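Side-chain contacts in uncharacterized protein (Nostoc punctiforme, PDB 2QDR), which is of unknown function but has a cupin-type double-stranded beta-helix fold and may be a dioxygenase: residues K24-G29 with K46-R51; Q65-R70 with S94-P99. All blocks are in the same frame, centred on the assembly; numbering follows the deposited sequence.

Contact 1: K24-G29 with K46-R51; sequences KEDWGG and KEYLPR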
loop_
_atom_site.group_PDB
_atom_site.type_symbol
_atom_site.label_atom_id
_atom_site.label_comp_id
_atom_site.label_asym_id
_atom_site.label_seq_id
_atom_site.Cartn_x
_atom_site.Cartn_y
_atom_site.Cartn_z
ATOM N N LYS A 24 38.616 4.639 -13.730
ATOM C CA LYS A 24 37.420 5.439 -13.372
ATOM C C LYS A 24 36.450 5.456 -14.559
ATOM O O LYS A 24 36.850 5.279 -15.712
ATOM C CB LYS A 24 37.754 6.874 -12.925
ATOM C CG LYS A 24 38.590 6.985 -11.648
ATOM N N GLU A 25 35.185 5.716 -14.263
ATOM C CA GLU A 25 34.107 5.679 -15.259
ATOM C C GLU A 25 33.833 7.040 -15.948
ATOM O O GLU A 25 33.789 8.068 -15.292
ATOM C CB GLU A 25 32.897 5.057 -14.540
ATOM C CG GLU A 25 33.223 3.556 -14.184
ATOM C CD GLU A 25 32.604 2.992 -12.905
ATOM O OE1 GLU A 25 32.212 3.761 -11.996
ATOM O OE2 GLU A 25 32.628 1.747 -12.770
ATOM N N ASP A 26 33.711 6.991 -17.281
ATOM C CA ASP A 26 33.478 8.104 -18.231
ATOM C C ASP A 26 32.671 9.301 -17.694
ATOM O O ASP A 26 33.093 10.456 -17.786
ATOM C CB ASP A 26 32.745 7.507 -19.457
ATOM C CG ASP A 26 33.059 8.196 -20.749
ATOM O OD1 ASP A 26 33.724 9.247 -20.758
ATOM O OD2 ASP A 26 32.655 7.631 -21.790
ATOM N N TRP A 27 31.513 8.983 -17.123
ATOM C CA TRP A 27 30.568 9.966 -16.552
ATOM C C TRP A 27 30.940 10.555 -15.187
ATOM O O TRP A 27 30.300 11.498 -14.772
ATOM C CB TRP A 27 29.156 9.349 -16.452
ATOM C CG TRP A 27 29.061 8.098 -15.608
ATOM C CD1 TRP A 27 29.156 6.805 -16.043
ATOM C CD2 TRP A 27 28.869 8.028 -14.194
ATOM N NE1 TRP A 27 29.026 5.941 -14.993
ATOM C CE2 TRP A 27 28.851 6.658 -13.844
ATOM C CE3 TRP A 27 28.696 8.987 -13.187
ATOM C CZ2 TRP A 27 28.674 6.218 -12.526
ATOM C CZ3 TRP A 27 28.523 8.551 -11.875
ATOM C CH2 TRP A 27 28.510 7.175 -11.559
ATOM N N GLY A 28 31.960 10.027 -14.511
ATOM C CA GLY A 28 32.387 10.504 -13.187
ATOM C C GLY A 28 32.284 9.493 -12.043
ATOM O O GLY A 28 32.250 9.894 -10.882
ATOM N N GLY A 29 32.244 8.193 -12.345
ATOM C CA GLY A 29 32.179 7.159 -11.316
ATOM C C GLY A 29 33.566 6.904 -10.742
ATOM O O GLY A 29 34.575 7.406 -11.265
ATOM N N LYS A 46 35.860 2.999 -36.579
ATOM C CA LYS A 46 37.324 2.979 -36.517
ATOM C C LYS A 46 37.919 3.414 -35.161
ATOM O O LYS A 46 39.045 3.045 -34.855
ATOM C CB LYS A 46 37.932 3.848 -37.636
ATOM N N GLU A 47 37.187 4.211 -34.380
ATOM C CA GLU A 47 37.642 4.704 -33.073
ATOM C C GLU A 47 36.444 4.954 -32.174
ATOM O O GLU A 47 35.296 4.815 -32.606
ATOM C CB GLU A 47 38.450 6.019 -33.211
ATOM C CG GLU A 47 39.847 5.963 -33.869
ATOM C CD GLU A 47 40.917 5.201 -33.053
ATOM O OE1 GLU A 47 40.616 4.686 -31.956
ATOM O OE2 GLU A 47 42.081 5.128 -33.510
ATOM N N TYR A 48 36.725 5.286 -30.914
ATOM C CA TYR A 48 35.700 5.621 -29.933
ATOM C C TYR A 48 35.064 6.935 -30.347
ATOM O O TYR A 48 35.779 7.908 -30.586
ATOM C CB TYR A 48 36.280 5.702 -28.512
ATOM C CG TYR A 48 35.396 6.417 -27.492
ATOM C CD1 TYR A 48 34.151 5.899 -27.121
ATOM C CD2 TYR A 48 35.836 7.590 -26.851
ATOM C CE1 TYR A 48 33.346 6.552 -26.190
ATOM C CE2 TYR A 48 35.045 8.238 -25.906
ATOM C CZ TYR A 48 33.800 7.715 -25.578
ATOM O OH TYR A 48 33.006 8.340 -24.649
ATOM N N LEU A 49 33.732 6.923 -30.469
ATOM C CA LEU A 49 32.922 8.072 -30.857
ATOM C C LEU A 49 32.203 8.566 -29.611
ATOM O O LEU A 49 31.196 7.976 -29.220
ATOM C CB LEU A 49 31.929 7.670 -31.942
ATOM C CG LEU A 49 32.549 7.076 -33.207
ATOM C CD1 LEU A 49 31.461 6.833 -34.236
ATOM C CD2 LEU A 49 33.626 7.978 -33.798
ATOM N N PRO A 50 32.709 9.651 -28.980
ATOM C CA PRO A 50 32.066 10.100 -27.741
ATOM C C PRO A 50 30.650 10.622 -27.904
ATOM O O PRO A 50 30.337 11.241 -28.908
ATOM C CB PRO A 50 32.975 11.246 -27.264
ATOM C CG PRO A 50 34.219 11.121 -28.041
ATOM C CD PRO A 50 33.849 10.523 -29.329
ATOM N N ARG A 51 29.820 10.314 -26.909
ATOM C CA ARG A 51 28.423 10.722 -26.829
ATOM C C ARG A 51 27.579 10.338 -28.052
ATOM O O ARG A 51 26.579 10.997 -28.337
ATOM C CB ARG A 51 28.371 12.231 -26.600
ATOM C CG ARG A 51 29.245 12.676 -25.453
ATOM C CD ARG A 51 29.013 14.096 -25.124
ATOM N NE ARG A 51 29.817 14.536 -23.992
ATOM C CZ ARG A 51 29.748 15.751 -23.447
ATOM N NH1 ARG A 51 28.900 16.671 -23.911
ATOM N NH2 ARG A 51 30.528 16.059 -22.418
#
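Tyr48 turns its CG anti to the backbone N (chi1 164°), and from there the ring carries the phenol OH across to the turn of 24-29, where Asp26 reaches back from the opposite direction with its carboxylate. One carboxylate oxygen faces the phenol oxygen: OD2 of Asp26 lies 3.0 Å from OH of Tyr48, while OD1 stays farther off, so one carboxylate oxygen does nearly all the touching. Carboxylate and phenol planes are turned 53° against each other, and OD2 reaches the ring system obliquely, no closer than 4.0 Å to CZ of Tyr48.

A backbone bond closes the tight turn around Asp26 and Trp27, with Gly28 N donating to Glu25 O at 2.8 Å, and the Ser38 side chain also holds Asp26 N through OG. On the other side, the backbone N of Pro50 sits 4.0 Å above the middle of the Tyr48 ring, so the ring lies alongside the extended chain that follows it, one face turned to the backbone at Pro50. With 57 Å² buried in all, this is a slight polar meeting at the surface.

Asp26 also packs on the loop residues Asn239 and Ser266, and Trp27 lies against Ser181 of a second subunit. The pair thus spans two loops that flank strand 41-42, one leading into it and the other running on to strand 54-57.

Contact 2: Q65-R70 with S94-P99; sequences QGWRVR and SRVVLP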
loop_
_atom_site.group_PDB
_atom_site.type_symbol
_atom_site.label_atom_id
_atom_site.label_comp_id
_atom_site.label_asym_id
_atom_site.label_seq_id
_atom_site.Cartn_x
_atom_site.Cartn_y
_atom_site.Cartn_z
ATOM N N GLN A 65 37.015 -17.251 -36.857
ATOM C CA GLN A 65 37.066 -18.646 -36.418
ATOM C C GLN A 65 38.383 -18.893 -35.694
ATOM O O GLN A 65 39.266 -18.034 -35.695
ATOM C CB GLN A 65 36.915 -19.607 -37.612
ATOM C CG GLN A 65 35.570 -19.520 -38.345
ATOM C CD GLN A 65 34.372 -19.912 -37.473
ATOM O OE1 GLN A 65 34.517 -20.612 -36.464
ATOM N NE2 GLN A 65 33.180 -19.474 -37.874
ATOM N N GLY A 66 38.512 -20.057 -35.067
ATOM C CA GLY A 66 39.741 -20.408 -34.353
ATOM C C GLY A 66 40.060 -19.586 -33.112
ATOM O O GLY A 66 41.232 -19.477 -32.740
ATOM N N TRP A 67 39.037 -19.002 -32.481
ATOM C CA TRP A 67 39.224 -18.206 -31.276
ATOM C C TRP A 67 39.513 -19.121 -30.101
ATOM O O TRP A 67 38.932 -20.201 -29.991
ATOM C CB TRP A 67 37.994 -17.359 -30.983
ATOM C CG TRP A 67 38.073 -16.624 -29.690
ATOM C CD1 TRP A 67 38.805 -15.502 -29.422
ATOM C CD2 TRP A 67 37.374 -16.946 -28.486
ATOM N NE1 TRP A 67 38.610 -15.111 -28.120
ATOM C CE2 TRP A 67 37.734 -15.980 -27.523
ATOM C CE3 TRP A 67 36.483 -17.960 -28.128
ATOM C CZ2 TRP A 67 37.229 -15.994 -26.227
ATOM C CZ3 TRP A 67 35.985 -17.977 -26.837
ATOM C CH2 TRP A 67 36.358 -16.999 -25.901
ATOM N N ARG A 68 40.399 -18.665 -29.217
ATOM C CA ARG A 68 40.815 -19.427 -28.063
ATOM C C ARG A 68 41.255 -18.447 -26.976
ATOM O O ARG A 68 41.902 -17.452 -27.294
ATOM C CB ARG A 68 41.987 -20.296 -28.502
ATOM C CG ARG A 68 42.314 -21.494 -27.629
ATOM C CD ARG A 68 43.573 -22.211 -28.132
ATOM N NE ARG A 68 43.617 -22.319 -29.599
ATOM C CZ ARG A 68 42.915 -23.172 -30.356
ATOM N NH1 ARG A 68 42.034 -24.014 -29.830
ATOM N NH2 ARG A 68 43.068 -23.149 -31.679
ATOM N N VAL A 69 40.889 -18.705 -25.716
ATOM C CA VAL A 69 41.258 -17.811 -24.605
ATOM C C VAL A 69 42.759 -17.927 -24.352
ATOM O O VAL A 69 43.271 -19.037 -24.273
ATOM C CB VAL A 69 40.471 -18.123 -23.325
ATOM C CG1 VAL A 69 40.933 -17.233 -22.153
ATOM C CG2 VAL A 69 38.981 -17.941 -23.557
ATOM N N ARG A 70 43.455 -16.790 -24.238
ATOM C CA ARG A 70 44.920 -16.778 -24.027
ATOM C C ARG A 70 45.258 -17.556 -22.751
ATOM O O ARG A 70 44.585 -17.384 -21.733
ATOM C CB ARG A 70 45.478 -15.337 -23.988
ATOM C CG ARG A 70 47.034 -15.247 -24.024
ATOM C CD ARG A 70 47.558 -13.804 -24.131
ATOM N N SER A 94 31.471 -9.625 -26.619
ATOM C CA SER A 94 31.485 -10.375 -27.872
ATOM C C SER A 94 30.519 -11.548 -27.873
ATOM O O SER A 94 30.086 -12.027 -26.828
ATOM C CB SER A 94 32.918 -10.829 -28.170
ATOM O OG SER A 94 33.488 -11.464 -27.050
ATOM N N ARG A 95 30.171 -11.971 -29.082
ATOM C CA ARG A 95 29.263 -13.070 -29.321
ATOM C C ARG A 95 30.140 -14.225 -29.770
ATOM O O ARG A 95 30.684 -14.204 -30.884
ATOM C CB ARG A 95 28.267 -12.665 -30.385
ATOM C CG ARG A 95 27.180 -13.671 -30.690
ATOM C CD ARG A 95 26.420 -13.161 -31.870
ATOM N NE ARG A 95 25.373 -14.054 -32.347
ATOM C CZ ARG A 95 24.737 -13.901 -33.513
ATOM N NH1 ARG A 95 25.044 -12.906 -34.358
ATOM N NH2 ARG A 95 23.801 -14.772 -33.867
ATOM N N VAL A 96 30.313 -15.209 -28.887
ATOM C CA VAL A 96 31.151 -16.370 -29.178
ATOM C C VAL A 96 30.280 -17.580 -29.470
ATOM O O VAL A 96 29.119 -17.616 -29.055
ATOM C CB VAL A 96 32.165 -16.706 -28.024
ATOM C CG1 VAL A 96 33.090 -15.521 -27.749
ATOM C CG2 VAL A 96 31.475 -17.145 -26.727
ATOM N N VAL A 97 30.831 -18.543 -30.212
ATOM C CA VAL A 97 30.117 -19.771 -30.534
ATOM C C VAL A 97 31.048 -20.936 -30.248
ATOM O O VAL A 97 32.072 -21.093 -30.916
ATOM C CB VAL A 97 29.632 -19.829 -31.991
ATOM C CG1 VAL A 97 28.856 -21.138 -32.259
ATOM C CG2 VAL A 97 28.791 -18.588 -32.300
ATOM N N LEU A 98 30.682 -21.736 -29.249
ATOM C CA LEU A 98 31.446 -22.901 -28.845
ATOM C C LEU A 98 30.887 -24.128 -29.570
ATOM O O LEU A 98 29.670 -24.311 -29.601
ATOM C CB LEU A 98 31.353 -23.081 -27.335
ATOM C CG LEU A 98 31.807 -21.881 -26.498
ATOM C CD1 LEU A 98 31.690 -22.211 -25.026
ATOM C CD2 LEU A 98 33.238 -21.445 -26.812
ATOM N N PRO A 99 31.763 -24.974 -30.155
ATOM C CA PRO A 99 31.258 -26.149 -30.881
ATOM C C PRO A 99 30.736 -27.292 -29.981
ATOM O O PRO A 99 31.044 -27.305 -28.791
ATOM C CB PRO A 99 32.485 -26.603 -31.675
ATOM C CG PRO A 99 33.630 -26.180 -30.868
ATOM C CD PRO A 99 33.235 -24.898 -30.211
#
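A G1 beta bulge, in which Gly66 and Trp67 both face Gly79, interrupts strand 64-67 at the margin of the curled antiparallel sheet, and from it the Trp67 indole reaches across to strand 92-98, where it meets Val96 and Leu98. The six-membered ring does the work. Val96 CG1 sits over one face, 4.1 Å from the centroid of the Trp67 six-membered ring and 18° off its normal, a CH-pi contact. The methyl is offset toward the rim, with Val96 CG1 at 3.9 Å from Trp67 CZ3 and 4.0 Å from Trp67 CH2. Leu98 comes in differently: its CD2 lies near the ring plane, at the edge, 4.4 Å from Trp67 CZ3. One ring carbon therefore meets both aliphatic side chains, one from above and one from the rim.

With CG anti to the backbone N (chi1 174°), the Trp67 indole extends toward the strand, bridging backbones whose CA atoms are 8.5 Å apart at Trp67 and Val96. On Val96 the branch anti to the carbonyl carbon, CG1, makes the ring contact. The meeting is wholly apolar and buries 103 Å² across the two segments.

Around it, Trp158 packs edge-to-face against Trp67 and also touches Val96. Arg95, the neighbour of Val96 on the strand, points away from the indole and makes a salt bridge to Glu155 of strand 154-160. Trp67 thus packs over one face of its own curled sheet, past strand 79-86, onto Val96, while Leu98 continues to Trp146 and Val148 of the facing strand 146-149. Such apolar packing inside two facing sheets is consistent with the double-stranded beta-helix of the cupin clan.

How the contacts relate
From the N terminus the chain first passes through 24-29, makes the short strand 41-42 and returns at 46-51, so contact 1 closes a small loop with 16 residues between its segments. It then runs through strand 54-57 to 65-70, continues through strand 79-86, and comes back along 94-99, where contact 2 closes a second loop of 23 intervening residues. The two follow in series, neither nested nor crossed, with centres about 27 Å apart and nearest atoms about 16 Å apart. Contact 1 joins surface loops near the strands of the C-terminal half, whereas contact 2 ties a margin strand into the buried interior of the N-terminal sheet.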